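Local coordinates for protection of telomeres protein 1 (Schizosaccharomyces pombe, PDB 7CUI), which binds single-stranded telomeric DNA to protect the 3' overhang of chromosome ends and regulates telomerase and telomere length, at residues Ala27-His39 against Leu46-Val58. Residues are numbered along the deposited sequence; the frame is centred on the assembly and turned at random.
Sequences ASLKLTTISTILH and LKPRKHRLRVQVV
Ile37, on the short helix 34-38, lays its CG1 over the centre of the His51 ring, a CH-pi contact 3.8 Å from the ring centroid and 4° off its normal. His51 stands on the strand that runs through Arg52 and Leu53, and its NE2 is hydrogen-bonded to Glu170 OE1 on strand 163-171. Outside the two segments, that same oxygen takes a salt bridge from Arg49 NE. The Arg49 chain bends at chi3 (-78°), bringing NH2 to a lone pair of Ile37 O at 3.1 Å, in the carbonyl plane but with a bent N-H angle of 143°. His51 CE1 lies over one face of this guanidinium, 3.4 Å above its plane and toward the rim. An alanine in place of His51 would probably leave Ile37 CG1 without its aromatic floor, uncover that guanidinium face and cost Glu170 a partner.

Beyond the ring, Leu53 CD2 packs against the side chains of Ile34 and Ile37: Ile37 CD1 meets it tip to tip at 3.8 Å, while Ile34 crosses it at about a right angle, and Ile34 CD1 continues to Val55 CG2.

Ahead of the helix, residues 29-32 pass over the strand. The backbone N of Thr32 donates to Arg52 O at 3.1 Å. Leu31 extends CD1 to within 3.6 Å of that same oxygen, while its CD2 lies at the in-plane edge of the Arg54 guanidinium. Arg52 CD packs against Leu29 O.

Loop and helix thus lie against strand 49-58 in the C-terminal part of Pot1, held by apolar Ile34, Ile37 and Leu53 and by Arg49, whose guanidinium Glu170 probably helps to hold in place for Ile37 O.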
loop_
_atom_site.group_PDB
_atom_site.type_symbol
_atom_site.label_atom_id
_atom_site.label_comp_id
_atom_site.label_asym_id
_atom_site.label_seq_id
_atom_site.Cartn_x
_atom_site.Cartn_y
_atom_site.Cartn_z
ATOM N N ALA A 27 17.428 3.498 7.372
ATOM C CA ALA A 27 17.348 4.661 6.499
ATOM C C ALA A 27 17.487 5.954 7.303
ATOM O O ALA A 27 17.148 6.001 8.486
ATOM C CB ALA A 27 16.056 4.636 5.720
ATOM N N SER A 28 17.958 7.007 6.620
ATOM C CA SER A 28 18.259 8.294 7.229
ATOM C C SER A 28 17.119 9.293 7.021
ATOM O O SER A 28 17.261 10.462 7.376
ATOM C CB SER A 28 19.562 8.840 6.696
ATOM O OG SER A 28 20.608 7.887 6.831
ATOM N N LEU A 29 15.998 8.838 6.443
ATOM C CA LEU A 29 14.838 9.697 6.232
ATOM C C LEU A 29 14.204 10.019 7.580
ATOM O O LEU A 29 14.156 9.163 8.460
ATOM C CB LEU A 29 13.807 8.996 5.340
ATOM C CG LEU A 29 14.338 8.202 4.148
ATOM C CD1 LEU A 29 13.206 7.439 3.477
ATOM C CD2 LEU A 29 15.047 9.111 3.152
ATOM N N LYS A 30 13.692 11.249 7.718
ATOM C CA LYS A 30 13.051 11.677 8.953
ATOM C C LYS A 30 11.538 11.780 8.769
ATOM O O LYS A 30 11.038 11.821 7.647
ATOM C CB LYS A 30 13.671 12.975 9.481
ATOM C CG LYS A 30 14.520 12.808 10.735
ATOM C CD LYS A 30 14.957 14.118 11.366
ATOM C CE LYS A 30 16.270 14.645 10.822
ATOM N NZ LYS A 30 17.426 13.828 11.261
ATOM N N LEU A 31 10.828 11.830 9.902
ATOM C CA LEU A 31 9.379 11.721 9.965
ATOM C C LEU A 31 8.723 13.048 9.579
ATOM O O LEU A 31 8.984 14.078 10.202
ATOM C CB LEU A 31 9.009 11.297 11.394
ATOM C CG LEU A 31 7.519 11.151 11.707
ATOM C CD1 LEU A 31 6.882 10.086 10.827
ATOM C CD2 LEU A 31 7.306 10.815 13.177
ATOM N N THR A 32 7.875 13.004 8.536
ATOM C CA THR A 32 7.025 14.120 8.134
ATOM C C THR A 32 5.560 13.674 8.151
ATOM O O THR A 32 5.251 12.615 8.691
ATOM C CB THR A 32 7.448 14.723 6.786
ATOM O OG1 THR A 32 7.285 13.733 5.771
ATOM C CG2 THR A 32 8.858 15.278 6.776
ATOM N N THR A 33 4.660 14.484 7.572
ATOM C CA THR A 33 3.235 14.179 7.591
ATOM C C THR A 33 2.654 14.184 6.180
ATOM O O THR A 33 3.251 14.732 5.256
ATOM C CB THR A 33 2.425 15.179 8.427
ATOM O OG1 THR A 33 2.463 16.435 7.746
ATOM C CG2 THR A 33 2.905 15.313 9.857
ATOM N N ILE A 34 1.458 13.594 6.050
ATOM C CA ILE A 34 0.738 13.514 4.789
ATOM C C ILE A 34 0.262 14.910 4.389
ATOM O O ILE A 34 0.151 15.208 3.201
ATOM C CB ILE A 34 -0.415 12.489 4.870
ATOM C CG1 ILE A 34 0.113 11.067 5.082
ATOM C CG2 ILE A 34 -1.314 12.569 3.644
ATOM C CD1 ILE A 34 -0.945 10.042 5.435
ATOM N N SER A 35 -0.001 15.762 5.391
ATOM C CA SER A 35 -0.404 17.135 5.138
ATOM C C SER A 35 0.715 17.875 4.412
ATOM O O SER A 35 0.452 18.586 3.446
ATOM C CB SER A 35 -0.807 17.834 6.407
ATOM O OG SER A 35 -1.584 18.988 6.117
ATOM N N THR A 36 1.957 17.667 4.871
ATOM C CA THR A 36 3.144 18.305 4.313
ATOM C C THR A 36 3.365 17.844 2.872
ATOM O O THR A 36 3.733 18.645 2.011
ATOM C CB THR A 36 4.377 18.046 5.193
ATOM O OG1 THR A 36 4.098 18.553 6.498
ATOM C CG2 THR A 36 5.641 18.693 4.670
ATOM N N ILE A 37 3.130 16.548 2.625
ATOM C CA ILE A 37 3.351 15.938 1.323
ATOM C C ILE A 37 2.412 16.560 0.291
ATOM O O ILE A 37 2.829 16.816 -0.837
ATOM C CB ILE A 37 3.215 14.400 1.405
ATOM C CG1 ILE A 37 4.421 13.763 2.099
ATOM C CG2 ILE A 37 2.961 13.777 0.037
ATOM C CD1 ILE A 37 4.244 12.298 2.421
ATOM N N LEU A 38 1.154 16.802 0.682
ATOM C CA LEU A 38 0.140 17.285 -0.246
ATOM C C LEU A 38 0.111 18.816 -0.274
ATOM O O LEU A 38 -0.207 19.403 -1.307
ATOM C CB LEU A 38 -1.233 16.696 0.110
ATOM C CG LEU A 38 -1.349 15.167 0.126
ATOM C CD1 LEU A 38 -2.741 14.724 0.552
ATOM C CD2 LEU A 38 -0.994 14.555 -1.221
ATOM N N HIS A 39 0.437 19.455 0.860
ATOM C CA HIS A 39 0.466 20.908 0.964
ATOM C C HIS A 39 1.917 21.387 1.109
ATOM O O HIS A 39 2.494 21.799 0.080
ATOM C CB HIS A 39 -0.400 21.405 2.136
ATOM C CG HIS A 39 -1.799 20.884 2.144
ATOM N ND1 HIS A 39 -2.798 21.430 1.360
ATOM C CD2 HIS A 39 -2.375 19.881 2.844
ATOM C CE1 HIS A 39 -3.926 20.781 1.570
ATOM N NE2 HIS A 39 -3.693 19.825 2.476
ATOM N N LEU A 46 8.217 19.265 -9.011
ATOM C CA LEU A 46 7.680 17.917 -8.962
ATOM C C LEU A 46 8.734 16.956 -9.514
ATOM O O LEU A 46 8.696 16.576 -10.683
ATOM C CB LEU A 46 6.382 17.874 -9.778
ATOM C CG LEU A 46 5.154 18.543 -9.153
ATOM C CD1 LEU A 46 5.319 20.054 -9.040
ATOM C CD2 LEU A 46 3.903 18.209 -9.954
ATOM N N LYS A 47 9.704 16.615 -8.655
ATOM C CA LYS A 47 10.696 15.580 -8.908
ATOM C C LYS A 47 10.396 14.403 -7.979
ATOM O O LYS A 47 9.508 14.512 -7.134
ATOM C CB LYS A 47 12.105 16.136 -8.667
ATOM C CG LYS A 47 12.485 16.354 -7.208
ATOM C CD LYS A 47 13.952 16.113 -6.925
ATOM C CE LYS A 47 14.289 16.198 -5.451
ATOM N NZ LYS A 47 15.705 15.851 -5.184
ATOM N N PRO A 48 11.099 13.247 -8.081
ATOM C CA PRO A 48 10.861 12.134 -7.159
ATOM C C PRO A 48 11.342 12.446 -5.741
ATOM O O PRO A 48 12.422 13.004 -5.552
ATOM C CB PRO A 48 11.639 10.963 -7.775
ATOM C CG PRO A 48 12.724 11.624 -8.593
ATOM C CD PRO A 48 12.131 12.931 -9.082
ATOM N N ARG A 49 10.503 12.092 -4.759
ATOM C CA ARG A 49 10.755 12.348 -3.349
ATOM C C ARG A 49 10.680 11.031 -2.575
ATOM O O ARG A 49 10.171 10.036 -3.080
ATOM C CB ARG A 49 9.749 13.366 -2.798
ATOM C CG ARG A 49 9.844 14.754 -3.416
ATOM C CD ARG A 49 9.122 15.813 -2.603
ATOM N NE ARG A 49 7.672 15.817 -2.767
ATOM C CZ ARG A 49 6.814 16.462 -1.977
ATOM N NH1 ARG A 49 7.251 17.158 -0.940
ATOM N NH2 ARG A 49 5.517 16.398 -2.224
ATOM N N LYS A 50 11.178 11.046 -1.336
ATOM C CA LYS A 50 11.279 9.860 -0.500
ATOM C C LYS A 50 10.955 10.275 0.935
ATOM O O LYS A 50 11.733 10.995 1.556
ATOM C CB LYS A 50 12.711 9.322 -0.609
ATOM C CG LYS A 50 12.889 7.820 -0.787
ATOM C CD LYS A 50 14.236 7.487 -1.413
ATOM C CE LYS A 50 14.426 6.029 -1.784
ATOM N NZ LYS A 50 15.299 5.317 -0.820
ATOM N N HIS A 51 9.792 9.843 1.447
ATOM C CA HIS A 51 9.286 10.308 2.735
ATOM C C HIS A 51 9.137 9.156 3.729
ATOM O O HIS A 51 9.160 7.987 3.355
ATOM C CB HIS A 51 7.925 11.009 2.599
ATOM C CG HIS A 51 7.794 11.940 1.440
ATOM N ND1 HIS A 51 8.201 13.260 1.495
ATOM C CD2 HIS A 51 7.271 11.752 0.209
ATOM C CE1 HIS A 51 7.945 13.842 0.343
ATOM N NE2 HIS A 51 7.375 12.938 -0.463
ATOM N N ARG A 52 8.934 9.521 5.000
ATOM C CA ARG A 52 8.726 8.587 6.095
ATOM C C ARG A 52 7.504 9.038 6.887
ATOM O O ARG A 52 7.382 10.214 7.214
ATOM C CB ARG A 52 9.946 8.602 7.019
ATOM C CG ARG A 52 9.998 7.461 8.021
ATOM C CD ARG A 52 11.332 7.485 8.740
ATOM N NE ARG A 52 11.183 7.737 10.163
ATOM C CZ ARG A 52 11.263 6.794 11.093
ATOM N NH1 ARG A 52 11.498 5.540 10.745
ATOM N NH2 ARG A 52 11.108 7.110 12.366
ATOM N N LEU A 53 6.603 8.099 7.194
ATOM C CA LEU A 53 5.356 8.450 7.855
ATOM C C LEU A 53 5.060 7.473 8.989
ATOM O O LEU A 53 5.430 6.307 8.915
ATOM C CB LEU A 53 4.211 8.428 6.839
ATOM C CG LEU A 53 4.438 9.216 5.553
ATOM C CD1 LEU A 53 4.823 8.275 4.434
ATOM C CD2 LEU A 53 3.183 9.973 5.170
ATOM N N ARG A 54 4.392 7.976 10.035
ATOM C CA ARG A 54 3.831 7.144 11.085
ATOM C C ARG A 54 2.324 7.101 10.868
ATOM O O ARG A 54 1.658 8.138 10.923
ATOM C CB ARG A 54 4.189 7.683 12.473
ATOM C CG ARG A 54 3.938 6.684 13.594
ATOM C CD ARG A 54 4.449 7.129 14.946
ATOM N NE ARG A 54 5.841 7.559 14.895
ATOM C CZ ARG A 54 6.847 6.962 15.521
ATOM N NH1 ARG A 54 6.628 5.895 16.270
ATOM N NH2 ARG A 54 8.072 7.442 15.402
ATOM N N VAL A 55 1.799 5.892 10.632
ATOM C CA VAL A 55 0.575 5.778 9.858
ATOM C C VAL A 55 -0.311 4.642 10.373
ATOM O O VAL A 55 0.128 3.778 11.134
ATOM C CB VAL A 55 0.927 5.656 8.360
ATOM C CG1 VAL A 55 0.804 4.242 7.808
ATOM C CG2 VAL A 55 0.176 6.667 7.515
ATOM N N GLN A 56 -1.576 4.678 9.938
ATOM C CA GLN A 56 -2.618 3.719 10.264
ATOM C C GLN A 56 -3.323 3.371 8.957
ATOM O O GLN A 56 -3.547 4.254 8.132
ATOM C CB GLN A 56 -3.642 4.431 11.143
ATOM C CG GLN A 56 -4.084 3.659 12.371
ATOM C CD GLN A 56 -5.100 4.436 13.176
ATOM O OE1 GLN A 56 -5.421 5.588 12.876
ATOM N NE2 GLN A 56 -5.621 3.797 14.211
ATOM N N VAL A 57 -3.673 2.092 8.757
ATOM C CA VAL A 57 -4.398 1.718 7.551
ATOM C C VAL A 57 -5.886 1.959 7.777
ATOM O O VAL A 57 -6.443 1.539 8.793
ATOM C CB VAL A 57 -4.140 0.269 7.099
ATOM C CG1 VAL A 57 -4.885 -0.039 5.805
ATOM C CG2 VAL A 57 -2.659 -0.033 6.935
ATOM N N VAL A 58 -6.520 2.591 6.786
ATOM C CA VAL A 58 -7.878 3.085 6.923
ATOM C C VAL A 58 -8.776 2.476 5.845
ATOM O O VAL A 58 -9.995 2.440 6.001
ATOM C CB VAL A 58 -7.865 4.627 6.938
ATOM C CG1 VAL A 58 -9.064 5.263 6.220
ATOM C CG2 VAL A 58 -7.722 5.152 8.364
#